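Local coordinates for protein inositol 2-dehydrogenase (Sinorhizobium meliloti, PDB 4HKT) that oxidises myo-inositol to 2-keto-myo-inositol (scyllo-inosose) with NAD+ as the hydride acceptor, the first step of inositol breakdown, at residues B[71-76]-B[96-101]; B[127-132]-B[177-182]. One frame throughout, in Å; residues are numbered along the deposited sequence.

Contact 1. Residues B[71-76]-B[96-101]; sequences TPTDTH and IDLDAE. With EDO (1,2-ethanediol), chain C.
The imidazole of His76 has Thr73 CA over the centre of one face, 3.8 Å above its plane, while Ile96 O comes up obliquely and lies 3.2 Å from His76 CB. Both segments are loops of the NAD-binding Rossmann fold, each leading from a parallel strand into the next helix. Histidine suits this position because its two ring nitrogens can tie separate pieces of chain together: NE2 donates to Thr71 O at 2.7 Å, the oxygen lying 19° out of the ring plane, and ND1 is hydrogen-bonded to Pro95 O, just ahead of Ile96. With CG anti to its carbonyl carbon (chi1 -69°), the ring swings back over its own loop. Farther out, Thr73 CG2 meets Leu98 CG at 4.0 Å, the two side chains crossing at about a right angle; a threonine can offer a methyl to leucine here while remaining at home in a partly exposed turn. A water bridges the loops, within hydrogen-bonding reach of Thr73 O at 2.9 Å and Asp97 OD1 at 2.7 Å, though it has more acceptors around it than protons to give. The other carboxylate oxygen closes an Asx turn just before helix 100-112: Asp97 OD2 accepts from Asp99 N at 2.9 Å, on its anti side and 32° out of the carboxylate plane.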
loop_
_atom_site.group_PDB
_atom_site.type_symbol
_atom_site.label_atom_id
_atom_site.label_comp_id
_atom_site.label_asym_id
_atom_site.label_seq_id
_atom_site.Cartn_x
_atom_site.Cartn_y
_atom_site.Cartn_z
ATOM N N THR B 71 5.885 -16.084 -35.581
ATOM C CA THR B 71 5.111 -15.823 -36.790
ATOM C C THR B 71 3.617 -15.901 -36.470
ATOM O O THR B 71 3.231 -16.218 -35.352
ATOM C CB THR B 71 5.476 -16.852 -37.877
ATOM O OG1 THR B 71 5.474 -18.153 -37.291
ATOM C CG2 THR B 71 6.853 -16.560 -38.473
ATOM N N PRO B 72 2.761 -15.636 -37.455
ATOM C CA PRO B 72 1.336 -15.760 -37.175
ATOM C C PRO B 72 0.932 -17.151 -36.692
ATOM O O PRO B 72 1.561 -18.143 -37.057
ATOM C CB PRO B 72 0.704 -15.499 -38.536
ATOM C CG PRO B 72 1.661 -14.569 -39.200
ATOM C CD PRO B 72 3.005 -15.103 -38.807
ATOM N N THR B 73 -0.147 -17.194 -35.915
ATOM C CA THR B 73 -0.654 -18.415 -35.290
ATOM C C THR B 73 -0.892 -19.579 -36.249
ATOM O O THR B 73 -0.575 -20.704 -35.909
ATOM C CB THR B 73 -1.966 -18.112 -34.577
ATOM O OG1 THR B 73 -1.718 -17.203 -33.503
ATOM C CG2 THR B 73 -2.635 -19.390 -34.077
ATOM N N ASP B 74 -1.442 -19.306 -37.441
ATOM C CA ASP B 74 -1.662 -20.359 -38.442
ATOM C C ASP B 74 -0.415 -21.051 -39.021
ATOM O O ASP B 74 -0.562 -22.040 -39.703
ATOM C CB ASP B 74 -2.601 -19.877 -39.571
ATOM C CG ASP B 74 -1.989 -18.784 -40.446
ATOM O OD1 ASP B 74 -0.797 -18.469 -40.331
ATOM O OD2 ASP B 74 -2.722 -18.251 -41.297
ATOM N N THR B 75 0.788 -20.567 -38.696
ATOM C CA THR B 75 2.042 -21.217 -39.087
ATOM C C THR B 75 2.733 -22.023 -37.984
ATOM O O THR B 75 3.655 -22.774 -38.258
ATOM C CB THR B 75 3.051 -20.170 -39.557
ATOM O OG1 THR B 75 3.339 -19.258 -38.481
ATOM C CG2 THR B 75 2.483 -19.382 -40.777
ATOM N N HIS B 76 2.260 -21.899 -36.744
ATOM C CA HIS B 76 2.925 -22.530 -35.602
ATOM C C HIS B 76 3.112 -24.021 -35.697
ATOM O O HIS B 76 4.242 -24.500 -35.557
ATOM C CB HIS B 76 2.244 -22.114 -34.293
ATOM C CG HIS B 76 2.462 -20.667 -33.981
ATOM N ND1 HIS B 76 2.079 -20.077 -32.791
ATOM C CD2 HIS B 76 3.046 -19.689 -34.718
ATOM C CE1 HIS B 76 2.408 -18.798 -32.815
ATOM N NE2 HIS B 76 3.000 -18.541 -33.974
ATOM N N ILE B 96 0.132 -23.481 -29.970
ATOM C CA ILE B 96 0.664 -24.455 -30.905
ATOM C C ILE B 96 -0.231 -24.448 -32.128
ATOM O O ILE B 96 0.236 -24.423 -33.278
ATOM C CB ILE B 96 0.726 -25.838 -30.277
ATOM C CG1 ILE B 96 1.833 -25.848 -29.202
ATOM C CG2 ILE B 96 1.073 -26.876 -31.332
ATOM C CD1 ILE B 96 1.778 -27.016 -28.272
ATOM N N ASP B 97 -1.534 -24.482 -31.867
ATOM C CA ASP B 97 -2.556 -24.347 -32.909
ATOM C C ASP B 97 -3.861 -24.053 -32.210
ATOM O O ASP B 97 -3.996 -24.301 -31.019
ATOM C CB ASP B 97 -2.690 -25.613 -33.757
ATOM C CG ASP B 97 -3.480 -25.373 -35.043
ATOM O OD1 ASP B 97 -2.911 -24.778 -35.965
ATOM O OD2 ASP B 97 -4.666 -25.785 -35.113
ATOM N N LEU B 98 -4.833 -23.508 -32.923
ATOM C CA LEU B 98 -6.144 -23.328 -32.320
ATOM C C LEU B 98 -6.968 -24.600 -32.270
ATOM O O LEU B 98 -7.999 -24.633 -31.588
ATOM C CB LEU B 98 -6.912 -22.191 -33.010
ATOM C CG LEU B 98 -6.192 -20.860 -32.856
ATOM C CD1 LEU B 98 -6.844 -19.773 -33.701
ATOM C CD2 LEU B 98 -6.120 -20.414 -31.412
ATOM N N ASP B 99 -6.540 -25.652 -32.958
ATOM C CA ASP B 99 -7.303 -26.882 -33.048
ATOM C C ASP B 99 -6.603 -27.994 -32.279
ATOM O O ASP B 99 -5.490 -28.353 -32.606
ATOM C CB ASP B 99 -7.447 -27.304 -34.526
ATOM C CG ASP B 99 -8.233 -28.592 -34.697
ATOM O OD1 ASP B 99 -9.350 -28.523 -35.199
ATOM O OD2 ASP B 99 -7.756 -29.672 -34.346
ATOM N N ALA B 100 -7.283 -28.596 -31.307
ATOM C CA ALA B 100 -6.592 -29.473 -30.361
ATOM C C ALA B 100 -6.084 -30.764 -31.031
ATOM O O ALA B 100 -5.026 -31.308 -30.668
ATOM C CB ALA B 100 -7.503 -29.806 -29.174
ATOM N N GLU B 101 -6.840 -31.249 -32.013
ATOM C CA GLU B 101 -6.418 -32.398 -32.775
ATOM C C GLU B 101 -5.101 -32.110 -33.534
ATOM O O GLU B 101 -4.174 -32.921 -33.494
ATOM C CB GLU B 101 -7.506 -32.831 -33.771
ATOM C CG GLU B 101 -7.241 -34.211 -34.355
ATOM C CD GLU B 101 -7.649 -35.376 -33.426
ATOM O OE1 GLU B 101 -7.339 -35.380 -32.193
ATOM O OE2 GLU B 101 -8.304 -36.322 -33.944
HETATM C C1 EDO C . -10.491 -22.971 -32.499
HETATM O O1 EDO C . -10.253 -24.144 -33.258
HETATM C C2 EDO C . -10.370 -21.703 -33.344
HETATM O O2 EDO C . -11.666 -21.152 -33.554
HETATM O O HOH W 1 -0.477 -23.611 -36.376
#

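Contact 2. Residues B[127-132]-B[177-182]; sequences PHFMAV and FDMARF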
loop_
_atom_site.group_PDB
_atom_site.type_symbol
_atom_site.label_atom_id
_atom_site.label_comp_id
_atom_site.label_asym_id
_atom_site.label_seq_id
_atom_site.Cartn_x
_atom_site.Cartn_y
_atom_site.Cartn_z
ATOM N N PRO B 127 9.120 -12.719 -12.195
ATOM C CA PRO B 127 9.677 -12.911 -10.840
ATOM C C PRO B 127 8.623 -12.869 -9.736
ATOM O O PRO B 127 8.731 -13.613 -8.770
ATOM C CB PRO B 127 10.667 -11.752 -10.675
ATOM C CG PRO B 127 10.893 -11.210 -12.031
ATOM C CD PRO B 127 9.654 -11.514 -12.843
ATOM N N HIS B 128 7.580 -12.064 -9.914
ATOM C CA HIS B 128 6.518 -11.948 -8.907
ATOM C C HIS B 128 5.631 -13.167 -8.873
ATOM O O HIS B 128 5.370 -13.742 -7.806
ATOM C CB HIS B 128 5.717 -10.659 -9.154
ATOM C CG HIS B 128 6.598 -9.529 -9.556
ATOM N ND1 HIS B 128 7.380 -8.857 -8.646
ATOM C CD2 HIS B 128 6.929 -9.038 -10.772
ATOM C CE1 HIS B 128 8.103 -7.948 -9.274
ATOM N NE2 HIS B 128 7.873 -8.061 -10.570
ATOM N N PHE B 129 5.189 -13.615 -10.046
ATOM C CA PHE B 129 4.394 -14.826 -10.083
ATOM C C PHE B 129 5.167 -16.071 -9.656
ATOM O O PHE B 129 4.600 -16.963 -9.004
ATOM C CB PHE B 129 3.757 -15.025 -11.448
ATOM C CG PHE B 129 2.859 -13.902 -11.894
ATOM C CD1 PHE B 129 2.198 -13.077 -10.991
ATOM C CD2 PHE B 129 2.661 -13.683 -13.242
ATOM C CE1 PHE B 129 1.392 -12.055 -11.428
ATOM C CE2 PHE B 129 1.813 -12.688 -13.689
ATOM C CZ PHE B 129 1.165 -11.880 -12.775
HETATM N N MSE B 130 6.461 -16.124 -9.976
HETATM C CA MSE B 130 7.310 -17.278 -9.579
HETATM C C MSE B 130 7.416 -17.351 -8.086
HETATM O O MSE B 130 7.361 -18.442 -7.494
HETATM C CB MSE B 130 8.730 -17.190 -10.161
HETATM C CG MSE B 130 8.811 -17.700 -11.575
HETATM SE SE MSE B 130 10.668 -17.548 -12.275
HETATM C CE MSE B 130 11.544 -18.861 -11.085
ATOM N N ALA B 131 7.567 -16.199 -7.456
ATOM C CA ALA B 131 7.662 -16.118 -6.003
ATOM C C ALA B 131 6.334 -16.508 -5.321
ATOM O O ALA B 131 6.326 -17.063 -4.218
ATOM C CB ALA B 131 8.109 -14.721 -5.575
ATOM N N VAL B 132 5.202 -16.267 -5.989
ATOM C CA VAL B 132 3.928 -16.763 -5.463
ATOM C C VAL B 132 3.979 -18.273 -5.447
ATOM O O VAL B 132 3.716 -18.905 -4.426
ATOM C CB VAL B 132 2.731 -16.238 -6.272
ATOM C CG1 VAL B 132 1.460 -16.978 -5.860
ATOM C CG2 VAL B 132 2.554 -14.741 -6.128
ATOM N N PHE B 177 -5.735 -19.716 -18.008
ATOM C CA PHE B 177 -5.862 -21.159 -17.837
ATOM C C PHE B 177 -4.526 -21.819 -17.471
ATOM O O PHE B 177 -4.472 -22.649 -16.571
ATOM C CB PHE B 177 -6.445 -21.836 -19.057
ATOM C CG PHE B 177 -7.831 -21.365 -19.427
ATOM C CD1 PHE B 177 -8.844 -21.325 -18.501
ATOM C CD2 PHE B 177 -8.124 -21.015 -20.720
ATOM C CE1 PHE B 177 -10.137 -20.898 -18.852
ATOM C CE2 PHE B 177 -9.383 -20.606 -21.089
ATOM C CZ PHE B 177 -10.412 -20.553 -20.164
ATOM N N ASP B 178 -3.468 -21.493 -18.210
ATOM C CA ASP B 178 -2.134 -21.949 -17.823
ATOM C C ASP B 178 -1.725 -21.532 -16.392
ATOM O O ASP B 178 -1.243 -22.362 -15.617
ATOM C CB ASP B 178 -1.062 -21.513 -18.806
ATOM C CG ASP B 178 0.277 -22.058 -18.415
ATOM O OD1 ASP B 178 0.463 -23.278 -18.510
ATOM O OD2 ASP B 178 1.142 -21.281 -17.950
HETATM N N MSE B 179 -1.912 -20.273 -16.058
HETATM C CA MSE B 179 -1.651 -19.775 -14.698
HETATM C C MSE B 179 -2.426 -20.544 -13.649
HETATM O O MSE B 179 -1.890 -20.927 -12.612
HETATM C CB MSE B 179 -1.928 -18.280 -14.667
HETATM C CG MSE B 179 -1.667 -17.594 -13.327
HETATM SE SE MSE B 179 0.216 -17.774 -12.757
HETATM C CE MSE B 179 1.003 -16.739 -14.223
ATOM N N ALA B 180 -3.692 -20.837 -13.913
ATOM C CA ALA B 180 -4.472 -21.627 -12.998
ATOM C C ALA B 180 -3.900 -22.996 -12.765
ATOM O O ALA B 180 -3.790 -23.442 -11.618
ATOM C CB ALA B 180 -5.942 -21.709 -13.461
ATOM N N ARG B 181 -3.470 -23.670 -13.829
ATOM C CA ARG B 181 -2.825 -24.974 -13.672
ATOM C C ARG B 181 -1.501 -24.851 -12.882
ATOM O O ARG B 181 -1.187 -25.708 -12.028
ATOM C CB ARG B 181 -2.560 -25.617 -15.051
ATOM C CG ARG B 181 -3.824 -26.134 -15.743
ATOM C CD ARG B 181 -3.517 -26.753 -17.098
ATOM N NE ARG B 181 -2.782 -27.973 -16.929
ATOM C CZ ARG B 181 -1.478 -28.160 -17.145
ATOM N NH1 ARG B 181 -0.663 -27.214 -17.610
ATOM N NH2 ARG B 181 -0.982 -29.350 -16.881
ATOM N N PHE B 182 -0.756 -23.792 -13.160
ATOM C CA PHE B 182 0.514 -23.500 -12.470
ATOM C C PHE B 182 0.318 -23.293 -10.944
ATOM O O PHE B 182 1.169 -23.709 -10.149
ATOM C CB PHE B 182 1.108 -22.264 -13.109
ATOM C CG PHE B 182 2.487 -21.874 -12.640
ATOM C CD1 PHE B 182 3.564 -22.706 -12.820
ATOM C CD2 PHE B 182 2.709 -20.599 -12.114
ATOM C CE1 PHE B 182 4.840 -22.323 -12.408
ATOM C CE2 PHE B 182 3.990 -20.199 -11.717
ATOM C CZ PHE B 182 5.046 -21.065 -11.877
#
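Two helices of the GFO/IDH/MocA C-terminal domain, 127-137 and 168-184, meet here through a Met-aromatic contact between Phe129 and Met179, the latter built as selenomethionine. The backbones stay well apart, with Phe129 CA and Met179 CA separated by 9.1 Å, so large side chains have to bridge the interval. Met179 does so with its terminal methyl: CE rests 3.6 Å from Phe129 CD2 and also lies near CG and CE2, approaching this side of the ring obliquely. The chain leaves its helix with CG anti to the backbone N (chi1 -178°) and then bends at both following torsions, which brings it across the phenylalanine at about a right angle. Its SE lies 5.2 Å from the centroid of the Phe129 ring, 31° off the ring normal. An unbranched, flexible and polarisable side chain fits well against an aromatic surface in such a buried place. Phe182, one turn after Met179, makes a looser approach: its CE2 stands 4.3 Å from Phe129 O, with the carbonyl oxygen at the ring edge near its plane. Beneath the helices, Phe129 and Met179 both touch Ile240 of strand 237-244, and Phe129 also packs on Ala251 of strand 248-251. Along helix 127-137, His128 ND1 is hydrogen-bonded to Ser258 N of the second subunit, placing this helix at a subunit interface. Apolar helix packing of this kind, laid against a mixed sheet, is typical of the alpha/beta C-terminal domain of this family.

In the fold
The chain builds contact 1 first and completes it before contact 2 begins, so the two lie in series, contact 1 in the NAD-binding Rossmann domain and contact 2 in the C-terminal domain. Their centres are 24 Å apart, on opposite sides of the chain's centre, and their nearest atoms remain about 11 Å apart. Contact 1 joins loops following the neighbouring parallel strands 66-69 and 89-93; contact 2 joins helices associated with the mixed sheet. Helix 305-324 packs against Ala100 in segment 96-101 and against Phe177 and Arg181 in segment 177-182, consistent with a helix lying along both domains. This matches the two-domain plan of Gfo/Idh/MocA dehydrogenases, in which a nucleotide-binding domain is joined to a sheet-based C-terminal domain.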